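Local structure of Vv2_1132 (Vibrio vulnificus CMCP6, 5Y9S) at residues D[137-140]-D[141-145]; D[144-148]-D[149-153]. The protein is a LysR-type transcriptional regulator that probably binds DNA through its helix-turn-helix domain and responds to an effector through its substrate-binding domain. All blocks are in the same frame, centred on the assembly; numbering follows the deposited sequence.

Contact 1 (D[137-140]-D[141-145]); sequences LGID and AHFQM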
loop_
_atom_site.group_PDB
_atom_site.type_symbol
_atom_site.label_atom_id
_atom_site.label_comp_id
_atom_site.label_asym_id
_atom_site.label_seq_id
_atom_site.Cartn_x
_atom_site.Cartn_y
_atom_site.Cartn_z
ATOM N N LEU D 137 6.441 -23.294 -3.788
ATOM C CA LEU D 137 5.783 -23.299 -2.492
ATOM C C LEU D 137 6.104 -24.617 -1.781
ATOM O O LEU D 137 6.605 -25.575 -2.372
ATOM C CB LEU D 137 4.277 -23.097 -2.649
ATOM C CG LEU D 137 3.771 -21.772 -3.237
ATOM C CD1 LEU D 137 2.342 -21.951 -3.684
ATOM C CD2 LEU D 137 3.866 -20.594 -2.255
ATOM N N GLY D 138 5.847 -24.666 -0.501
ATOM C CA GLY D 138 6.275 -25.850 0.216
ATOM C C GLY D 138 5.407 -27.075 -0.041
ATOM O O GLY D 138 4.315 -27.018 -0.610
ATOM N N ILE D 139 5.911 -28.222 0.417
ATOM C CA ILE D 139 5.069 -29.414 0.483
ATOM C C ILE D 139 3.823 -29.136 1.333
ATOM O O ILE D 139 2.718 -29.609 1.025
ATOM C CB ILE D 139 5.887 -30.627 0.999
ATOM C CG1 ILE D 139 5.064 -31.907 0.964
ATOM C CG2 ILE D 139 6.445 -30.440 2.383
ATOM C CD1 ILE D 139 5.083 -32.536 -0.397
ATOM N N ASP D 140 3.973 -28.344 2.404
ATOM C CA ASP D 140 2.816 -27.973 3.223
ATOM C C ASP D 140 1.793 -27.197 2.400
ATOM O O ASP D 140 0.580 -27.436 2.502
ATOM C CB ASP D 140 3.273 -27.152 4.438
ATOM C CG ASP D 140 2.101 -26.510 5.199
ATOM O OD1 ASP D 140 1.713 -25.359 4.852
ATOM O OD2 ASP D 140 1.579 -27.146 6.147
ATOM N N ALA D 141 2.258 -26.282 1.553
ATOM C CA ALA D 141 1.320 -25.562 0.687
ATOM C C ALA D 141 0.610 -26.511 -0.276
ATOM O O ALA D 141 -0.599 -26.386 -0.501
ATOM C CB ALA D 141 2.047 -24.459 -0.086
ATOM N N HIS D 142 1.347 -27.479 -0.842
ATOM C CA HIS D 142 0.780 -28.370 -1.858
ATOM C C HIS D 142 -0.145 -29.407 -1.254
ATOM O O HIS D 142 -1.150 -29.766 -1.872
ATOM C CB HIS D 142 1.884 -29.065 -2.642
ATOM C CG HIS D 142 2.766 -28.123 -3.404
ATOM N ND1 HIS D 142 4.067 -28.427 -3.742
ATOM C CD2 HIS D 142 2.526 -26.890 -3.904
ATOM C CE1 HIS D 142 4.590 -27.422 -4.419
ATOM N NE2 HIS D 142 3.678 -26.475 -4.529
ATOM N N PHE D 143 0.191 -29.936 -0.074
ATOM C CA PHE D 143 -0.784 -30.764 0.634
ATOM C C PHE D 143 -2.077 -29.986 0.834
ATOM O O PHE D 143 -3.168 -30.503 0.577
ATOM C CB PHE D 143 -0.232 -31.229 1.988
ATOM C CG PHE D 143 0.806 -32.313 1.892
ATOM C CD1 PHE D 143 1.127 -32.883 0.675
ATOM C CD2 PHE D 143 1.457 -32.763 3.031
ATOM C CE1 PHE D 143 2.084 -33.891 0.592
ATOM C CE2 PHE D 143 2.412 -33.770 2.958
ATOM C CZ PHE D 143 2.729 -34.335 1.741
ATOM N N GLN D 144 -1.962 -28.720 1.255
ATOM C CA GLN D 144 -3.142 -27.888 1.465
ATOM C C GLN D 144 -3.935 -27.735 0.171
ATOM O O GLN D 144 -5.171 -27.746 0.188
ATOM C CB GLN D 144 -2.725 -26.519 2.020
ATOM C CG GLN D 144 -3.849 -25.713 2.644
ATOM C CD GLN D 144 -4.397 -26.391 3.892
ATOM O OE1 GLN D 144 -3.635 -26.730 4.823
ATOM N NE2 GLN D 144 -5.723 -26.603 3.917
ATOM N N MET D 145 -3.242 -27.599 -0.965
ATOM C CA MET D 145 -3.965 -27.493 -2.232
ATOM C C MET D 145 -4.675 -28.795 -2.575
ATOM O O MET D 145 -5.769 -28.771 -3.147
ATOM C CB MET D 145 -3.040 -27.102 -3.379
ATOM C CG MET D 145 -2.693 -25.649 -3.422
ATOM S SD MET D 145 -1.041 -25.490 -4.104
ATOM C CE MET D 145 -1.410 -25.416 -5.827
HETATM O O HOH W 1 -1.102 -24.690 4.831
#
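Gly138 and His142 make the first turn of helix 139-147, where Gly138, at the N-cap, offers its O to His142 N at 3.0 Å. The ladder continues with Phe143 N donating to Ile139 O at 2.8 Å and Gln144 N to Asp140 O at 3.1 Å. Gly138 has no side chain with which to cap the turn and serves it through its backbone alone; its O also lies over one face of the His142 ring, nearer to CG and ND1 than to the middle of the ring. At the other end of the ring, NE2 hydrogen-bonds Ser135 OG, which tethers the imidazole to the chain just before the helix. Alongside, Leu137 CB meets Ala141 CB at 3.7 Å, a fit made easy by the small methyl of alanine.

Ile139 and Phe143 form the apolar pair one turn apart. With CG1 anti to the backbone N (chi1 -175°), Ile139 places CG1 over one face of the Phe143 ring, 3.7 Å from the centroid, as a CH-pi contact. The turn at chi2 (83°) then brings Ile139 CD1 onto Phe143 CE1 at 3.4 Å. The same phenylalanine meets Tyr284 of its own chain and packs edge-to-face with Tyr61 of the second subunit.

On the polar side, Asp140 OD1 accepts from Phe26 N of the second subunit and lies 2.9 Å from a water. That water is also 3.3 Å from Gln144 OE1, brought there by the bend of the glutamine chain at chi2 (65°), though other acceptors nearby compete for its protons. A carboxylate in the first helical turn should be stabilised by the positive end of the helix dipole, so Asp140 is probably well suited to remain ionised while it holds the neighbouring subunit.

Contact 2 (D[144-148]-D[149-153]); sequences QMLED and HSTDL
Met145 and Ser150 lie at the two ends of a Schellman motif that terminates helix 139-147. Its backbone bonds run from His149 N to Leu146 O at 2.9 Å and, more weakly, from Ser150 N to Met145 O at 3.2 Å. His149 turns the chain with positive phi (53°), a position where glycine is commonest; here a histidine adopts the left-handed conformation and sends its ring to Asn289 through ND1.

Apolar contact joins the last helical turn to Thr151. Leu146 CD2 touches Thr151 CG2 at 3.7 Å, and the threonine methyl also reaches Met145 CB at 3.8 Å, so a beta-branched residue suits the return toward strand 153-157.

Charged and polar ends find partners elsewhere in the fold and across the interface. Glu147 forms a salt bridge with Lys171, Asp148 OD2 accepts from Gln37 NE2 of the second subunit, and buried Asp152 is held inside by Arg102 and Arg291.

Serine is short enough to fold back on the last turn. With chi1 at 64°, its hydroxyl sits between its own N and carbonyl carbon, which leaves Ser150 OG 3.2 Å from Met145 CG. Ser150 OG also gives Met145 O a weak hydrogen bond of 3.4 Å.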
loop_
_atom_site.group_PDB
_atom_site.type_symbol
_atom_site.label_atom_id
_atom_site.label_comp_id
_atom_site.label_asym_id
_atom_site.label_seq_id
_atom_site.Cartn_x
_atom_site.Cartn_y
_atom_site.Cartn_z
ATOM N N GLN D 144 -1.962 -28.720 1.255
ATOM C CA GLN D 144 -3.142 -27.888 1.465
ATOM C C GLN D 144 -3.935 -27.735 0.171
ATOM O O GLN D 144 -5.171 -27.746 0.188
ATOM C CB GLN D 144 -2.725 -26.519 2.020
ATOM C CG GLN D 144 -3.849 -25.713 2.644
ATOM C CD GLN D 144 -4.397 -26.391 3.892
ATOM O OE1 GLN D 144 -3.635 -26.730 4.823
ATOM N NE2 GLN D 144 -5.723 -26.603 3.917
ATOM N N MET D 145 -3.242 -27.599 -0.965
ATOM C CA MET D 145 -3.965 -27.493 -2.232
ATOM C C MET D 145 -4.675 -28.795 -2.575
ATOM O O MET D 145 -5.769 -28.771 -3.147
ATOM C CB MET D 145 -3.040 -27.102 -3.379
ATOM C CG MET D 145 -2.693 -25.649 -3.422
ATOM S SD MET D 145 -1.041 -25.490 -4.104
ATOM C CE MET D 145 -1.410 -25.416 -5.827
ATOM N N LEU D 146 -4.060 -29.942 -2.276
ATOM C CA LEU D 146 -4.758 -31.205 -2.488
ATOM C C LEU D 146 -6.067 -31.223 -1.704
ATOM O O LEU D 146 -7.135 -31.506 -2.264
ATOM C CB LEU D 146 -3.850 -32.374 -2.097
ATOM C CG LEU D 146 -2.718 -32.693 -3.085
ATOM C CD1 LEU D 146 -2.020 -33.968 -2.698
ATOM C CD2 LEU D 146 -3.236 -32.826 -4.494
ATOM N N GLU D 147 -6.005 -30.867 -0.411
ATOM C CA GLU D 147 -7.200 -30.836 0.429
ATOM C C GLU D 147 -8.259 -29.903 -0.151
ATOM O O GLU D 147 -9.434 -30.268 -0.245
ATOM C CB GLU D 147 -6.828 -30.412 1.849
ATOM C CG GLU D 147 -6.047 -31.456 2.639
ATOM C CD GLU D 147 -5.551 -30.923 3.980
ATOM O OE1 GLU D 147 -4.317 -30.777 4.155
ATOM O OE2 GLU D 147 -6.402 -30.645 4.857
ATOM N N ASP D 148 -7.859 -28.700 -0.574
ATOM C CA ASP D 148 -8.795 -27.742 -1.165
ATOM C C ASP D 148 -9.285 -28.137 -2.565
ATOM O O ASP D 148 -10.081 -27.389 -3.144
ATOM C CB ASP D 148 -8.151 -26.353 -1.235
ATOM C CG ASP D 148 -7.665 -25.853 0.126
ATOM O OD1 ASP D 148 -7.919 -26.523 1.145
ATOM O OD2 ASP D 148 -7.015 -24.791 0.181
ATOM N N HIS D 149 -8.833 -29.258 -3.129
ATOM C CA HIS D 149 -9.137 -29.621 -4.518
ATOM C C HIS D 149 -8.788 -28.506 -5.509
ATOM O O HIS D 149 -9.288 -28.489 -6.645
ATOM C CB HIS D 149 -10.599 -30.034 -4.675
ATOM C CG HIS D 149 -11.025 -31.097 -3.712
ATOM N ND1 HIS D 149 -10.984 -32.441 -4.019
ATOM C CD2 HIS D 149 -11.498 -31.014 -2.446
ATOM C CE1 HIS D 149 -11.408 -33.141 -2.982
ATOM N NE2 HIS D 149 -11.726 -32.300 -2.015
ATOM N N SER D 150 -7.928 -27.560 -5.111
ATOM C CA SER D 150 -7.437 -26.573 -6.065
ATOM C C SER D 150 -6.409 -27.164 -7.017
ATOM O O SER D 150 -6.090 -26.534 -8.033
ATOM C CB SER D 150 -6.844 -25.367 -5.323
ATOM O OG SER D 150 -5.705 -25.720 -4.557
ATOM N N THR D 151 -5.880 -28.347 -6.704
ATOM C CA THR D 151 -5.035 -29.113 -7.611
ATOM C C THR D 151 -5.339 -30.584 -7.393
ATOM O O THR D 151 -5.900 -30.967 -6.367
ATOM C CB THR D 151 -3.536 -28.836 -7.401
ATOM O OG1 THR D 151 -2.815 -29.255 -8.565
ATOM C CG2 THR D 151 -3.012 -29.593 -6.199
ATOM N N ASP D 152 -4.969 -31.408 -8.371
ATOM C CA ASP D 152 -5.350 -32.818 -8.379
ATOM C C ASP D 152 -4.228 -33.771 -8.000
ATOM O O ASP D 152 -4.481 -34.763 -7.308
ATOM C CB ASP D 152 -5.877 -33.200 -9.760
ATOM C CG ASP D 152 -7.032 -32.321 -10.187
ATOM O OD1 ASP D 152 -7.022 -31.836 -11.335
ATOM O OD2 ASP D 152 -7.944 -32.107 -9.358
ATOM N N LEU D 153 -3.002 -33.520 -8.457
ATOM C CA LEU D 153 -1.885 -34.410 -8.172
ATOM C C LEU D 153 -0.655 -33.598 -7.811
ATOM O O LEU D 153 -0.457 -32.482 -8.296
ATOM C CB LEU D 153 -1.546 -35.334 -9.345
ATOM C CG LEU D 153 -2.665 -36.245 -9.853
ATOM C CD1 LEU D 153 -2.331 -36.758 -11.245
ATOM C CD2 LEU D 153 -2.875 -37.394 -8.889
HETATM O O HOH W 2 -7.470 -32.443 -4.482
#

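Strand 129-134 leads into contact 1, which starts helix 139-147; contact 2 ends that helix and delivers the chain to strand 153-157. The two strands run parallel on either side of strand 100-105, so the helix is the connection of a beta-alpha-beta crossover in the substrate-binding domain. Both contacts are local, closing a single turn or a helix end and no long loop. They neither nest nor cross, but overlap in sequence at Gln144 and Met145, with centres about 9 Å apart. Each also reaches the second subunit, so the helix and its C-terminal turn lie between the domain's sheet and the second subunit's helix-turn-helix region.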